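Local coordinates for protein citrate synthase (Metallosphaera sedula, PDB 6ABX) that probably catalyses the condensation of oxaloacetate and acetyl-CoA with water to give citrate and CoA in the tricarboxylic acid cycle, at residues K13-T18 with V340-K345; S193-I198 with K345-I350. All blocks are in the same frame, centred on the assembly; numbering follows the deposited sequence.

Overall arrangement
Near the N terminus, strand 11-15 and the turn after it form the first half of contact 1. The chain then runs through nine helices to residues 193-198, the first half of contact 2, between helices 183-192 and 198-209. Helix 324-343 supplies the end that closes contact 1, a loop of more than 300 residues. The tail after that helix closes contact 2. The two closures cross, because their segments alternate along the chain, and their second segments share Lys-345. They also touch: Tyr-343 OH lies 2.7 Å from Lys-348 O, a probable hydrogen bond. Together they tie the N-terminal strand and the tail after helix 324-343 to the helical body, beside the second subunit.

Contact 1: K13-T18 with V340-K345; sequences KETSIT and VDEYLK
Glu-342 reaches from the last turn of its helix to Lys-13, Thr-15 and Ser-16, and its carboxylate carries the contact. CG lies anti to the backbone N (chi1 176°), and the chain stays extended beyond CG, which sends the carboxylate straight across to the strand. OE1 takes two bonds. Lys-13 NZ makes a salt bridge with Glu-342 OE1 at 2.6 Å, on the anti lone pair, away from the other oxygen. Thr-15 OG1 donates to the syn lone pair of Glu-342 OE1 at 2.7 Å. The Lys-13 and Thr-15 side chains each cross that of Glu-342 at about a right angle. The other oxygen, Glu-342 OE2, accepts from Ser-16 N at 2.9 Å, on the syn side and 15° out of the carboxylate plane. A water donates to OE2 and also hydrogen-bonds to Ser-16 OG. These bonds grip both oxygens and fix the rotation of the carboxylate.

Thr-15 OG1 also accepts from Ile-17 N at 3.1 Å, an ST turn. One hydroxyl therefore shapes the turn and binds the acid. Ile-17 comes tip to tip with Glu-342, its CD1 3.5 Å from OE1. Lys-13 CB meets the edge of the Tyr-343 ring, 4.0 Å from CD1. Beyond it the chain bends at chi2 and chi3, which turns the amine to Glu-342. That amine has a second partner in His-339 ND1. The paired charges would probably stabilise each other in this partly buried place.

The contact joins strand 11-15 to the C-terminal end of helix 324-343. Leu-189 of helix 183-192 packs on both Lys-13 and Tyr-343. Residues 13-15 also pair in a parallel beta ladder with a strand of the second subunit, which carries the sheet across the dimer interface.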
# COMPACT_ATOMS: atom_id res chain seq x y z
N LYS A 13 -5.20 11.79 12.53
CA LYS A 13 -4.03 11.92 13.36
C LYS A 13 -3.83 13.38 13.73
O LYS A 13 -4.46 14.27 13.13
CB LYS A 13 -2.75 11.44 12.65
CG LYS A 13 -2.39 12.21 11.38
CD LYS A 13 -0.94 12.55 11.22
CE LYS A 13 0.02 11.41 11.33
NZ LYS A 13 1.43 11.84 11.08
N GLU A 14 -3.05 13.58 14.77
CA GLU A 14 -2.50 14.92 15.05
C GLU A 14 -1.11 14.99 14.42
O GLU A 14 -0.36 14.05 14.53
CB GLU A 14 -2.43 15.15 16.55
CG GLU A 14 -3.78 15.43 17.17
CD GLU A 14 -3.77 15.63 18.68
OE1 GLU A 14 -2.67 15.63 19.30
OE2 GLU A 14 -4.88 15.82 19.23
N THR A 15 -0.73 16.20 13.99
CA THR A 15 0.56 16.35 13.35
C THR A 15 1.19 17.66 13.76
O THR A 15 0.49 18.67 13.84
CB THR A 15 0.49 16.20 11.82
OG1 THR A 15 1.81 16.02 11.32
CG2 THR A 15 -0.14 17.35 11.08
N SER A 16 2.53 17.67 13.74
CA SER A 16 3.29 18.91 13.84
C SER A 16 4.20 19.07 12.60
O SER A 16 5.00 19.98 12.55
CB SER A 16 4.09 18.91 15.10
OG SER A 16 5.11 17.95 15.03
N ILE A 17 4.00 18.20 11.61
CA ILE A 17 4.88 18.19 10.41
C ILE A 17 4.54 19.33 9.44
O ILE A 17 5.45 20.11 9.05
CB ILE A 17 4.86 16.80 9.74
CG1 ILE A 17 5.38 15.73 10.70
CG2 ILE A 17 5.68 16.84 8.46
CD1 ILE A 17 5.15 14.33 10.22
N THR A 18 3.30 19.35 8.94
CA THR A 18 2.88 20.21 7.87
C THR A 18 1.54 20.85 8.24
O THR A 18 0.65 20.17 8.78
CB THR A 18 2.77 19.45 6.56
OG1 THR A 18 4.08 18.95 6.29
CG2 THR A 18 2.22 20.32 5.45
N VAL A 340 4.70 8.52 9.19
CA VAL A 340 4.64 7.22 9.81
C VAL A 340 5.39 7.30 11.14
O VAL A 340 4.86 6.85 12.16
CB VAL A 340 5.15 6.12 8.86
CG1 VAL A 340 5.35 4.78 9.54
CG2 VAL A 340 4.22 5.97 7.66
N ASP A 341 6.62 7.83 11.12
CA ASP A 341 7.45 7.97 12.37
C ASP A 341 6.66 8.68 13.48
O ASP A 341 6.66 8.23 14.63
CB ASP A 341 8.78 8.63 12.05
CG ASP A 341 9.85 8.51 13.13
OD1 ASP A 341 9.96 7.44 13.75
OD2 ASP A 341 10.59 9.46 13.28
N GLU A 342 5.98 9.76 13.12
CA GLU A 342 5.23 10.55 14.07
C GLU A 342 4.08 9.73 14.65
O GLU A 342 3.90 9.72 15.87
CB GLU A 342 4.73 11.82 13.39
CG GLU A 342 3.86 12.67 14.24
CD GLU A 342 3.35 13.90 13.53
OE1 GLU A 342 2.56 13.74 12.54
OE2 GLU A 342 3.71 15.03 13.98
N TYR A 343 3.32 9.07 13.78
CA TYR A 343 2.12 8.27 14.17
C TYR A 343 2.49 7.16 15.14
O TYR A 343 1.74 6.90 16.12
CB TYR A 343 1.46 7.67 12.93
CG TYR A 343 0.10 7.08 13.21
CD1 TYR A 343 -0.98 7.91 13.40
CD2 TYR A 343 -0.11 5.71 13.23
CE1 TYR A 343 -2.23 7.41 13.70
CE2 TYR A 343 -1.36 5.20 13.51
CZ TYR A 343 -2.43 6.04 13.71
OH TYR A 343 -3.69 5.55 14.00
N LEU A 344 3.62 6.49 14.85
CA LEU A 344 4.05 5.32 15.59
C LEU A 344 4.57 5.68 16.99
O LEU A 344 4.89 4.75 17.73
CB LEU A 344 5.13 4.56 14.83
CG LEU A 344 4.65 3.86 13.55
CD1 LEU A 344 5.83 3.27 12.82
CD2 LEU A 344 3.60 2.79 13.85
N LYS A 345 4.70 6.97 17.31
CA LYS A 345 5.02 7.37 18.67
C LYS A 345 3.88 6.94 19.60
O LYS A 345 4.10 6.76 20.79
CB LYS A 345 5.16 8.89 18.79
CG LYS A 345 6.35 9.47 18.05
CD LYS A 345 7.61 8.79 18.41
CE LYS A 345 8.80 9.72 18.38
NZ LYS A 345 9.22 10.01 17.00
O HOH W 1 6.47 15.16 14.67

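Contact 2: S193-I198 with K345-I350; sequences STLSDI and KDNKLI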
# COMPACT_ATOMS: atom_id res chain seq x y z
N SER A 193 0.02 1.23 10.68
CA SER A 193 -0.83 1.05 11.88
C SER A 193 -0.90 -0.42 12.29
O SER A 193 -1.27 -0.72 13.44
CB SER A 193 -2.21 1.65 11.70
OG SER A 193 -3.09 0.79 10.96
N THR A 194 -0.57 -1.35 11.37
CA THR A 194 -0.57 -2.78 11.66
C THR A 194 0.79 -3.24 12.22
O THR A 194 0.96 -4.43 12.49
CB THR A 194 -0.90 -3.64 10.42
OG1 THR A 194 0.24 -3.54 9.57
CG2 THR A 194 -2.13 -3.19 9.66
N LEU A 195 1.77 -2.32 12.31
CA LEU A 195 3.16 -2.54 12.67
C LEU A 195 3.92 -3.30 11.57
O LEU A 195 4.98 -3.84 11.82
CB LEU A 195 3.32 -3.17 14.06
CG LEU A 195 2.76 -2.32 15.19
CD1 LEU A 195 3.12 -2.94 16.53
CD2 LEU A 195 3.26 -0.87 15.14
N SER A 196 3.43 -3.20 10.33
CA SER A 196 4.20 -3.58 9.20
C SER A 196 5.39 -2.64 9.04
O SER A 196 5.42 -1.53 9.58
CB SER A 196 3.35 -3.58 7.95
OG SER A 196 4.05 -4.23 6.92
N ASP A 197 6.34 -3.04 8.24
CA ASP A 197 7.62 -2.30 8.14
C ASP A 197 7.48 -1.06 7.24
O ASP A 197 6.55 -0.90 6.49
CB ASP A 197 8.67 -3.24 7.58
CG ASP A 197 8.36 -3.66 6.16
OD1 ASP A 197 7.52 -4.56 5.99
OD2 ASP A 197 8.94 -3.05 5.22
N ILE A 198 8.49 -0.17 7.33
CA ILE A 198 8.42 1.11 6.66
C ILE A 198 8.49 0.96 5.13
O ILE A 198 7.86 1.77 4.41
CB ILE A 198 9.53 2.07 7.18
CG1 ILE A 198 9.35 3.51 6.72
CG2 ILE A 198 10.94 1.58 6.88
CD1 ILE A 198 8.07 4.15 7.17
N LYS A 345 4.70 6.97 17.31
CA LYS A 345 5.02 7.37 18.67
C LYS A 345 3.88 6.94 19.60
O LYS A 345 4.10 6.76 20.79
CB LYS A 345 5.16 8.89 18.79
CG LYS A 345 6.35 9.47 18.05
CD LYS A 345 7.61 8.79 18.41
CE LYS A 345 8.80 9.72 18.38
NZ LYS A 345 9.22 10.01 17.00
N ASP A 346 2.67 6.82 19.06
CA ASP A 346 1.47 6.37 19.84
C ASP A 346 0.51 5.67 18.87
O ASP A 346 -0.52 6.21 18.51
CB ASP A 346 0.78 7.55 20.52
CG ASP A 346 -0.36 7.16 21.44
OD1 ASP A 346 -0.36 6.03 21.89
OD2 ASP A 346 -1.27 8.00 21.64
N ASN A 347 0.92 4.49 18.40
CA ASN A 347 0.22 3.80 17.31
C ASN A 347 -1.21 3.45 17.73
O ASN A 347 -1.49 3.14 18.89
CB ASN A 347 0.94 2.54 16.85
CG ASN A 347 0.26 1.88 15.68
OD1 ASN A 347 -0.03 2.56 14.69
ND2 ASN A 347 -0.09 0.61 15.81
N LYS A 348 -2.11 3.48 16.76
CA LYS A 348 -3.43 2.88 16.87
C LYS A 348 -3.81 2.27 15.52
O LYS A 348 -3.73 2.94 14.50
CB LYS A 348 -4.48 3.92 17.25
CG LYS A 348 -5.86 3.34 17.57
CD LYS A 348 -6.83 4.36 18.13
CE LYS A 348 -8.20 3.76 18.39
NZ LYS A 348 -8.16 2.83 19.52
N LEU A 349 -4.18 0.97 15.53
CA LEU A 349 -4.68 0.28 14.34
C LEU A 349 -5.80 1.08 13.70
O LEU A 349 -6.75 1.52 14.39
CB LEU A 349 -5.15 -1.14 14.72
CG LEU A 349 -5.74 -1.99 13.59
CD1 LEU A 349 -4.63 -2.50 12.70
CD2 LEU A 349 -6.52 -3.18 14.12
N ILE A 350 -5.76 1.21 12.38
CA ILE A 350 -6.83 1.87 11.66
C ILE A 350 -7.78 0.78 11.15
O ILE A 350 -7.37 -0.06 10.34
CB ILE A 350 -6.26 2.74 10.54
CG1 ILE A 350 -5.45 3.88 11.16
CG2 ILE A 350 -7.38 3.21 9.65
CD1 ILE A 350 -4.55 4.58 10.19
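Ser-193 meets Asn-347 and Ile-350 through two hydrogen bonds, one from its backbone and one from its side chain. Asn-347 ND2 donates to Ser-193 O at 3.0 Å, nearly straight at 167°. The oxygen lies close to the amide plane of Asn-347, but the donor sits above the carbonyl plane of Ser-193, 41° out of it. Ile-350 N donates to Ser-193 OG at 3.1 Å. The same hydroxyl is also bonded to Val-190 O in the helix before it. Ser-193 CB rests 3.4 Å from Lys-348 O.

Nonpolar groups lie beside these bonds. Leu-195 CD2 lies against the amide, 3.7 Å from Asn-347 ND2. Thr-194 CG2 touches Leu-349 CD1 at 4.0 Å, and the two side chains cross obliquely.

Asn-347 CG is anti to its backbone N (chi1 -176°), which carries the amide to the end of helix 183-192. There Leu-195, with positive phi, closes the helix in a Schellman motif. Thr-194 OG1 accepts from Ser-196 N in an ST turn and also bonds to Val-191 O. Leu-213 of the second subunit packs on Leu-195 and Asn-347, and Arg-254 of that subunit bonds to Leu-349 O.

An alanine in place of Asn-347 would probably leave Ser-193 O without this donor and open a gap beside Leu-195. Asn-347 OD1 is buried without a partner, so the amide works here through its N-H alone. The chemistry is that of a helix end whose carbonyl and hydroxyl receive the N-H groups of a passing tail. The tail is therefore probably held in place more by these polar bonds than by its modest nonpolar contacts.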